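Local coordinates for EH1AB1 (Metagenome, PDB 6I8F), which probably hydrolyses carboxylic esters, as an alpha/beta-hydrolase-fold enzyme recovered from a lake metagenome, at residues M53-P61 with S304-L313; G148-R156 with V184-G195. All coordinates share one frame; numbering follows the deposited sequence.

Contact 1. Residues M53-P61 with S304-L313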
loop_
_atom_site.group_PDB
_atom_site.type_symbol
_atom_site.label_atom_id
_atom_site.label_comp_id
_atom_site.label_asym_id
_atom_site.label_seq_id
_atom_site.Cartn_x
_atom_site.Cartn_y
_atom_site.Cartn_z
ATOM N N MET A 53 -0.860 -20.777 22.635
ATOM C CA MET A 53 -1.754 -20.880 21.496
ATOM C C MET A 53 -1.329 -19.898 20.393
ATOM O O MET A 53 -1.364 -20.246 19.230
ATOM C CB MET A 53 -3.195 -20.581 21.904
ATOM C CG MET A 53 -3.771 -21.605 22.853
ATOM S SD MET A 53 -5.411 -21.084 23.403
ATOM C CE MET A 53 -6.369 -21.509 21.951
ATOM N N SER A 54 -0.939 -18.675 20.782
ATOM C CA SER A 54 -0.480 -17.665 19.842
ATOM C C SER A 54 0.821 -18.120 19.173
ATOM O O SER A 54 0.914 -18.074 17.964
ATOM C CB SER A 54 -0.329 -16.324 20.483
ATOM O OG SER A 54 -1.586 -15.879 20.953
ATOM N N GLU A 55 1.790 -18.600 19.960
ATOM C CA GLU A 55 3.021 -19.152 19.393
ATOM C C GLU A 55 2.712 -20.221 18.339
ATOM O O GLU A 55 3.339 -20.252 17.270
ATOM C CB GLU A 55 3.884 -19.809 20.462
ATOM C CG GLU A 55 4.650 -18.827 21.298
ATOM C CD GLU A 55 5.793 -19.460 22.069
ATOM O OE1 GLU A 55 6.603 -20.214 21.447
ATOM O OE2 GLU A 55 5.874 -19.191 23.280
ATOM N N ASP A 56 1.777 -21.119 18.669
ATOM C CA ASP A 56 1.478 -22.294 17.852
ATOM C C ASP A 56 0.517 -21.931 16.711
ATOM O O ASP A 56 0.200 -22.794 15.898
ATOM C CB ASP A 56 0.925 -23.436 18.714
ATOM C CG ASP A 56 1.007 -24.815 18.064
ATOM O OD1 ASP A 56 1.976 -25.065 17.283
ATOM O OD2 ASP A 56 0.085 -25.627 18.313
ATOM N N GLY A 57 0.034 -20.676 16.685
ATOM C CA GLY A 57 -0.864 -20.163 15.652
ATOM C C GLY A 57 -0.137 -19.381 14.555
ATOM O O GLY A 57 -0.738 -19.026 13.555
ATOM N N GLU A 58 1.144 -19.062 14.768
ATOM C CA GLU A 58 1.982 -18.496 13.729
ATOM C C GLU A 58 2.409 -19.607 12.768
ATOM O O GLU A 58 2.549 -20.760 13.171
ATOM C CB GLU A 58 3.283 -17.924 14.276
ATOM C CG GLU A 58 3.138 -16.713 15.171
ATOM C CD GLU A 58 4.437 -15.938 15.255
ATOM O OE1 GLU A 58 5.408 -16.485 15.841
ATOM O OE2 GLU A 58 4.506 -14.822 14.654
ATOM N N ALA A 59 2.659 -19.226 11.514
ATOM C CA ALA A 59 3.370 -20.072 10.556
ATOM C C ALA A 59 4.719 -20.509 11.156
ATOM O O ALA A 59 5.248 -19.861 12.064
ATOM C CB ALA A 59 3.565 -19.303 9.266
ATOM N N ASP A 60 5.296 -21.588 10.622
ATOM C CA ASP A 60 6.623 -22.026 11.039
ATOM C C ASP A 60 7.643 -20.921 10.795
ATOM O O ASP A 60 7.570 -20.217 9.792
ATOM C CB ASP A 60 7.052 -23.293 10.307
ATOM C CG ASP A 60 6.295 -24.520 10.780
ATOM O OD1 ASP A 60 5.756 -24.485 11.899
ATOM O OD2 ASP A 60 6.242 -25.484 10.016
ATOM N N PRO A 61 8.608 -20.723 11.718
ATOM C CA PRO A 61 9.569 -19.632 11.587
ATOM C C PRO A 61 10.498 -19.825 10.395
ATOM O O PRO A 61 11.187 -20.836 10.311
ATOM C CB PRO A 61 10.349 -19.672 12.906
ATOM C CG PRO A 61 10.195 -21.099 13.381
ATOM C CD PRO A 61 8.784 -21.474 12.974
ATOM N N SER A 304 -0.786 -12.400 12.481
ATOM C CA SER A 304 0.095 -13.321 13.168
ATOM C C SER A 304 -0.528 -14.712 13.332
ATOM O O SER A 304 0.146 -15.584 13.834
ATOM C CB SER A 304 0.541 -12.755 14.488
ATOM O OG SER A 304 -0.568 -12.534 15.331
ATOM N N LEU A 305 -1.764 -14.929 12.871
ATOM C CA LEU A 305 -2.388 -16.271 12.900
ATOM C C LEU A 305 -2.115 -17.008 11.589
ATOM O O LEU A 305 -3.007 -17.649 11.019
ATOM C CB LEU A 305 -3.892 -16.145 13.148
ATOM C CG LEU A 305 -4.275 -15.759 14.570
ATOM C CD1 LEU A 305 -5.715 -15.262 14.623
ATOM C CD2 LEU A 305 -4.071 -16.930 15.520
ATOM N N THR A 306 -0.851 -16.984 11.159
ATOM C CA THR A 306 -0.500 -17.325 9.799
ATOM C C THR A 306 -0.365 -18.843 9.609
ATOM O O THR A 306 -0.128 -19.287 8.500
ATOM C CB THR A 306 0.739 -16.530 9.386
ATOM O OG1 THR A 306 1.733 -16.653 10.402
ATOM C CG2 THR A 306 0.403 -15.069 9.167
ATOM N N ARG A 307 -0.544 -19.635 10.672
ATOM C CA ARG A 307 -0.692 -21.091 10.534
ATOM C C ARG A 307 -2.027 -21.416 9.855
ATOM O O ARG A 307 -2.104 -22.322 9.024
ATOM C CB ARG A 307 -0.656 -21.780 11.898
ATOM C CG ARG A 307 -0.951 -23.269 11.833
ATOM C CD ARG A 307 -0.793 -23.892 13.197
ATOM N NE ARG A 307 -1.286 -25.254 13.180
ATOM C CZ ARG A 307 -1.285 -26.068 14.223
ATOM N NH1 ARG A 307 -0.825 -25.647 15.393
ATOM N NH2 ARG A 307 -1.749 -27.303 14.074
ATOM N N PHE A 308 -3.060 -20.646 10.212
ATOM C CA PHE A 308 -4.435 -20.897 9.819
ATOM C C PHE A 308 -4.885 -19.997 8.670
ATOM O O PHE A 308 -5.729 -20.424 7.891
ATOM C CB PHE A 308 -5.365 -20.688 11.010
ATOM C CG PHE A 308 -5.061 -21.608 12.158
ATOM C CD1 PHE A 308 -5.385 -22.955 12.080
ATOM C CD2 PHE A 308 -4.403 -21.145 13.284
ATOM C CE1 PHE A 308 -5.105 -23.810 13.135
ATOM C CE2 PHE A 308 -4.099 -22.008 14.322
ATOM C CZ PHE A 308 -4.457 -23.335 14.249
ATOM N N LEU A 309 -4.373 -18.757 8.609
ATOM C CA LEU A 309 -4.859 -17.752 7.657
ATOM C C LEU A 309 -3.712 -17.315 6.731
ATOM O O LEU A 309 -2.831 -16.532 7.107
ATOM C CB LEU A 309 -5.464 -16.563 8.416
ATOM C CG LEU A 309 -6.588 -16.894 9.401
ATOM C CD1 LEU A 309 -7.086 -15.646 10.112
ATOM C CD2 LEU A 309 -7.743 -17.603 8.707
ATOM N N SER A 310 -3.760 -17.822 5.495
ATOM C CA SER A 310 -2.859 -17.438 4.418
ATOM C C SER A 310 -2.881 -15.928 4.165
ATOM O O SER A 310 -1.878 -15.378 3.718
ATOM C CB SER A 310 -3.233 -18.152 3.154
ATOM O OG SER A 310 -2.841 -19.499 3.267
ATOM N N GLN A 311 -4.046 -15.295 4.363
ATOM C CA GLN A 311 -4.188 -13.866 4.128
ATOM C C GLN A 311 -3.160 -13.141 5.008
ATOM O O GLN A 311 -2.620 -12.100 4.634
ATOM C CB GLN A 311 -5.618 -13.402 4.423
ATOM C CG GLN A 311 -6.618 -13.721 3.322
ATOM C CD GLN A 311 -6.334 -12.954 2.054
ATOM O OE1 GLN A 311 -6.399 -11.729 2.012
ATOM N NE2 GLN A 311 -5.979 -13.677 1.009
ATOM N N GLY A 312 -2.883 -13.732 6.179
ATOM C CA GLY A 312 -1.916 -13.202 7.116
ATOM C C GLY A 312 -0.522 -13.118 6.514
ATOM O O GLY A 312 0.201 -12.150 6.741
ATOM N N LEU A 313 -0.134 -14.133 5.735
ATOM C CA LEU A 313 1.185 -14.128 5.098
ATOM C C LEU A 313 1.223 -13.089 3.966
ATOM O O LEU A 313 2.235 -12.421 3.779
ATOM C CB LEU A 313 1.510 -15.525 4.569
ATOM C CG LEU A 313 1.643 -16.610 5.634
ATOM C CD1 LEU A 313 1.851 -17.965 4.974
ATOM C CD2 LEU A 313 2.782 -16.312 6.606
HETATM O O HOH W 1 -0.657 -16.493 16.391
#
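R307 lies along the backbone of D56 and G57 where the type I beta turn E55-E58, at the end of helix 43-55, meets the loop 304-309 that leads into the last helix of this alpha/beta hydrolase, 310-327. R307, G57 and A59 bear most of the contact. With CG anti to the backbone N (chi1 174°) and the chain extended as far as NE, R307 runs alongside the turn as far as D56, and its NH1 donates an almost straight bond to D56 O at 3.1 Å; that oxygen lies in the guanidinium plane. The same NH1 makes a salt bridge to D56 OD2, but the two planes are turned 67° apart and the hydrogen bond within it is weak. Arginine suits this place because its length carries the guanidinium to D56 and lays CG over the centre of one face of the F308 ring, while the two N-H groups of NH1 serve the two oxygens. At G57, where the chain is buried, the lack of a side chain brings the backbone close to the loop: CA lies 4.0 Å from F308 CE2, and the carbonyl oxygen accepts R307 N at 3.0 Å from above its plane. An inverse gamma turn centred on L305 shapes the loop at this point. One water bridges the segments, donating to both S54 O and S304 O. E58 turns its carboxylate to S115 and T116 at the start of helix 114-124, so this helix also binds the turn. A59 is small enough to lie close to the loop, its methyl CB meeting L313 CD2 at 4.1 Å. T306 OG1, set between backbone N and carbonyl carbon, accepts a nearly straight hydrogen bond from A59 N, 3.0 Å from N to OG1 (173° at the hydrogen).

Contact 2. Residues G148-R156 with V184-G195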
loop_
_atom_site.group_PDB
_atom_site.type_symbol
_atom_site.label_atom_id
_atom_site.label_comp_id
_atom_site.label_asym_id
_atom_site.label_seq_id
_atom_site.Cartn_x
_atom_site.Cartn_y
_atom_site.Cartn_z
ATOM N N GLY A 148 7.362 1.392 25.445
ATOM C CA GLY A 148 7.393 1.487 23.978
ATOM C C GLY A 148 8.165 2.717 23.528
ATOM O O GLY A 148 9.037 2.660 22.657
ATOM N N ILE A 149 7.832 3.845 24.152
ATOM C CA ILE A 149 8.504 5.101 23.907
ATOM C C ILE A 149 9.986 4.975 24.290
ATOM O O ILE A 149 10.836 5.364 23.496
ATOM C CB ILE A 149 7.789 6.256 24.630
ATOM C CG1 ILE A 149 6.385 6.474 24.055
ATOM C CG2 ILE A 149 8.625 7.528 24.568
ATOM C CD1 ILE A 149 5.488 7.343 24.912
ATOM N N ALA A 150 10.297 4.427 25.474
ATOM C CA ALA A 150 11.705 4.352 25.923
ATOM C C ALA A 150 12.523 3.471 24.962
ATOM O O ALA A 150 13.676 3.774 24.677
ATOM C CB ALA A 150 11.813 3.860 27.349
ATOM N N ALA A 151 11.918 2.389 24.464
ATOM C CA ALA A 151 12.603 1.481 23.521
ATOM C C ALA A 151 13.013 2.234 22.245
ATOM O O ALA A 151 14.156 2.108 21.769
ATOM C CB ALA A 151 11.713 0.308 23.199
ATOM N N PHE A 152 12.085 3.017 21.688
ATOM C CA PHE A 152 12.361 3.764 20.463
ATOM C C PHE A 152 13.450 4.820 20.702
ATOM O O PHE A 152 14.400 4.936 19.919
ATOM C CB PHE A 152 11.112 4.432 19.886
ATOM C CG PHE A 152 11.470 5.366 18.762
ATOM C CD1 PHE A 152 11.873 4.862 17.537
ATOM C CD2 PHE A 152 11.529 6.733 18.966
ATOM C CE1 PHE A 152 12.293 5.714 16.525
ATOM C CE2 PHE A 152 11.939 7.585 17.950
ATOM C CZ PHE A 152 12.313 7.073 16.729
ATOM N N ARG A 153 13.305 5.606 21.775
ATOM C CA ARG A 153 14.298 6.660 22.091
ATOM C C ARG A 153 15.681 6.010 22.277
ATOM O O ARG A 153 16.669 6.501 21.777
ATOM C CB ARG A 153 13.884 7.451 23.338
ATOM C CG ARG A 153 12.686 8.372 23.162
ATOM C CD ARG A 153 12.434 9.218 24.402
ATOM N NE ARG A 153 11.397 10.227 24.204
ATOM C CZ ARG A 153 10.552 10.671 25.145
ATOM N NH1 ARG A 153 10.520 10.101 26.342
ATOM N NH2 ARG A 153 9.731 11.676 24.879
ATOM N N HIS A 154 15.737 4.878 22.985
ATOM C CA HIS A 154 17.010 4.212 23.293
ATOM C C HIS A 154 17.691 3.690 22.015
ATOM O O HIS A 154 18.902 3.856 21.822
ATOM C CB HIS A 154 16.792 3.082 24.299
ATOM C CG HIS A 154 18.052 2.365 24.649
ATOM N ND1 HIS A 154 18.949 2.863 25.580
ATOM C CD2 HIS A 154 18.589 1.222 24.170
ATOM C CE1 HIS A 154 19.975 2.039 25.678
ATOM N NE2 HIS A 154 19.776 1.019 24.824
ATOM N N ILE A 155 16.921 3.021 21.153
ATOM C CA ILE A 155 17.470 2.504 19.878
ATOM C C ILE A 155 17.840 3.673 18.950
ATOM O O ILE A 155 18.907 3.643 18.329
ATOM C CB ILE A 155 16.501 1.498 19.241
ATOM C CG1 ILE A 155 16.413 0.248 20.125
ATOM C CG2 ILE A 155 16.921 1.183 17.811
ATOM C CD1 ILE A 155 15.155 -0.568 19.958
ATOM N N ARG A 156 16.989 4.705 18.888
ATOM C CA ARG A 156 17.272 5.920 18.098
ATOM C C ARG A 156 18.609 6.526 18.548
ATOM O O ARG A 156 19.443 6.878 17.731
ATOM C CB ARG A 156 16.129 6.936 18.231
ATOM C CG ARG A 156 16.350 8.267 17.518
ATOM C CD ARG A 156 15.554 9.423 18.116
ATOM N NE ARG A 156 15.846 9.696 19.521
ATOM C CZ ARG A 156 14.992 10.229 20.398
ATOM N NH1 ARG A 156 13.792 10.636 20.019
ATOM N NH2 ARG A 156 15.343 10.343 21.666
ATOM N N VAL A 184 3.852 6.347 19.945
ATOM C CA VAL A 184 5.283 6.678 19.969
ATOM C C VAL A 184 5.560 7.854 19.023
ATOM O O VAL A 184 6.290 8.776 19.378
ATOM C CB VAL A 184 6.188 5.473 19.632
ATOM C CG1 VAL A 184 7.631 5.899 19.387
ATOM C CG2 VAL A 184 6.132 4.411 20.720
ATOM N N CYS A 185 4.992 7.807 17.814
ATOM C CA CYS A 185 5.212 8.873 16.817
ATOM C C CYS A 185 4.697 10.221 17.334
ATOM O O CYS A 185 5.401 11.236 17.214
ATOM C CB CYS A 185 4.536 8.553 15.495
ATOM S SG CYS A 185 5.243 7.098 14.678
ATOM N N GLN A 186 3.488 10.213 17.904
ATOM C CA GLN A 186 2.855 11.437 18.434
ATOM C C GLN A 186 3.647 11.967 19.637
ATOM O O GLN A 186 3.838 13.181 19.746
ATOM C CB GLN A 186 1.395 11.200 18.819
ATOM C CG GLN A 186 0.468 11.109 17.627
ATOM C CD GLN A 186 -0.971 11.172 18.063
ATOM O OE1 GLN A 186 -1.280 11.699 19.132
ATOM N NE2 GLN A 186 -1.853 10.624 17.240
ATOM N N ALA A 187 4.142 11.053 20.479
ATOM C CA ALA A 187 4.917 11.404 21.689
ATOM C C ALA A 187 6.207 12.134 21.315
ATOM O O ALA A 187 6.490 13.216 21.839
ATOM C CB ALA A 187 5.217 10.176 22.496
ATOM N N CYS A 188 6.971 11.560 20.381
ATOM C CA CYS A 188 8.193 12.206 19.898
ATOM C C CYS A 188 7.879 13.572 19.280
ATOM O O CYS A 188 8.576 14.561 19.534
ATOM C CB CYS A 188 8.919 11.344 18.879
ATOM S SG CYS A 188 9.555 9.831 19.633
ATOM N N ARG A 189 6.828 13.629 18.465
ATOM C CA ARG A 189 6.501 14.870 17.813
ATOM C C ARG A 189 6.136 15.924 18.871
ATOM O O ARG A 189 6.648 17.038 18.830
ATOM C CB ARG A 189 5.351 14.705 16.820
ATOM C CG ARG A 189 5.085 15.987 16.051
ATOM C CD ARG A 189 3.676 16.123 15.557
ATOM N NE ARG A 189 2.642 16.011 16.575
ATOM C CZ ARG A 189 1.369 15.865 16.263
ATOM N NH1 ARG A 189 1.030 15.879 14.986
ATOM N NH2 ARG A 189 0.452 15.686 17.193
ATOM N N ASP A 190 5.263 15.565 19.817
ATOM C CA ASP A 190 4.773 16.521 20.817
ATOM C C ASP A 190 5.908 16.970 21.752
ATOM O O ASP A 190 5.857 18.070 22.287
ATOM C CB ASP A 190 3.586 15.955 21.594
ATOM C CG ASP A 190 2.369 15.736 20.712
ATOM O OD1 ASP A 190 2.427 16.153 19.548
ATOM O OD2 ASP A 190 1.382 15.138 21.192
ATOM N N ALA A 191 6.935 16.137 21.928
ATOM C CA ALA A 191 8.077 16.459 22.793
ATOM C C ALA A 191 9.163 17.236 22.032
ATOM O O ALA A 191 10.175 17.598 22.622
ATOM C CB ALA A 191 8.630 15.185 23.368
ATOM N N GLY A 192 8.969 17.464 20.726
ATOM C CA GLY A 192 9.920 18.193 19.903
ATOM C C GLY A 192 11.196 17.412 19.641
ATOM O O GLY A 192 12.240 18.003 19.420
ATOM N N GLU A 193 11.142 16.075 19.645
ATOM C CA GLU A 193 12.359 15.329 19.304
ATOM C C GLU A 193 12.146 14.565 17.989
ATOM O O GLU A 193 11.042 14.562 17.419
ATOM C CB GLU A 193 12.857 14.456 20.461
ATOM C CG GLU A 193 11.792 13.812 21.313
ATOM C CD GLU A 193 12.408 12.949 22.400
ATOM O OE1 GLU A 193 12.519 11.726 22.191
ATOM O OE2 GLU A 193 12.805 13.509 23.439
ATOM N N THR A 194 13.242 13.987 17.492
ATOM C CA THR A 194 13.257 13.162 16.298
ATOM C C THR A 194 12.417 11.903 16.528
ATOM O O THR A 194 12.649 11.135 17.439
ATOM C CB THR A 194 14.693 12.815 15.909
ATOM O OG1 THR A 194 15.321 14.074 15.682
ATOM C CG2 THR A 194 14.804 11.944 14.676
ATOM N N GLY A 195 11.419 11.724 15.669
ATOM C CA GLY A 195 10.573 10.589 15.728
ATOM C C GLY A 195 10.961 9.559 14.679
ATOM O O GLY A 195 11.925 9.748 13.939
#
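V184 is the bump that fits between I149 and F152, about one helical turn apart on helix 143-157. Its two methyls divide the work: CG2 sits against the backbone at G148 and 3.9 Å from I149 CG1, while CG1 presses on F152 CB. G148 adds no side chain on this flank. The axes of 148-156 and 184-190 pass 10.0 Å apart, crossing at -65°. In return, I149 CD1 lies 3.7 Å from A187 CB, whose single methyl lets the isoleucine come close. A chi1 of 171° turns the F152 ring away from its own backbone N and toward the end of helix 176-190 and the loop beyond: C188 SG makes a Cys sulfur-aromatic contact, oblique to the ring and 3.7 Å from F152 CE2, T194 O lies at the edge in the ring plane, and F152 CZ is 3.5 Å from G195 C. Strands 94-100 and 169-174 also touch this ring, so an aromatic suits the wedge between helices and sheet.

The helix ends in a Schellman motif at G192, whose positive phi favours glycine, and E193 then turns back to the arginines. Its OE1 takes R153 NE and R156 NH1, each at 2.7 Å, from opposite faces of the carboxylate plane. R156, bent at chi3, also gives NH1 to T194 O at 2.9 Å. Two guanidinium groups sharing one oxygen would probably favour ionised E193, and the network ties the post-helix loop to helix 143-157 beside an apolar interface.

Contacts 1 and 2 lie on opposite sides of the chain's centre, about 30 Å apart between their centres and about 18 Å at their nearest atoms. Along the chain, 53-61 comes first, both halves of contact 2 follow, and 304-313 comes last. Contact 1 therefore joins distant parts of the sequence, linking the end of helix 43-55 to the approach to helix 310-327. Contact 2 is more local: it packs the later turns of helix 176-190, and the loop after it, against helix 143-157, with F152 also touching strands 94-100 and 169-174 of the central sheet. Strand 169-174 leads to helix 176-190 through a probable nucleophile elbow at S175.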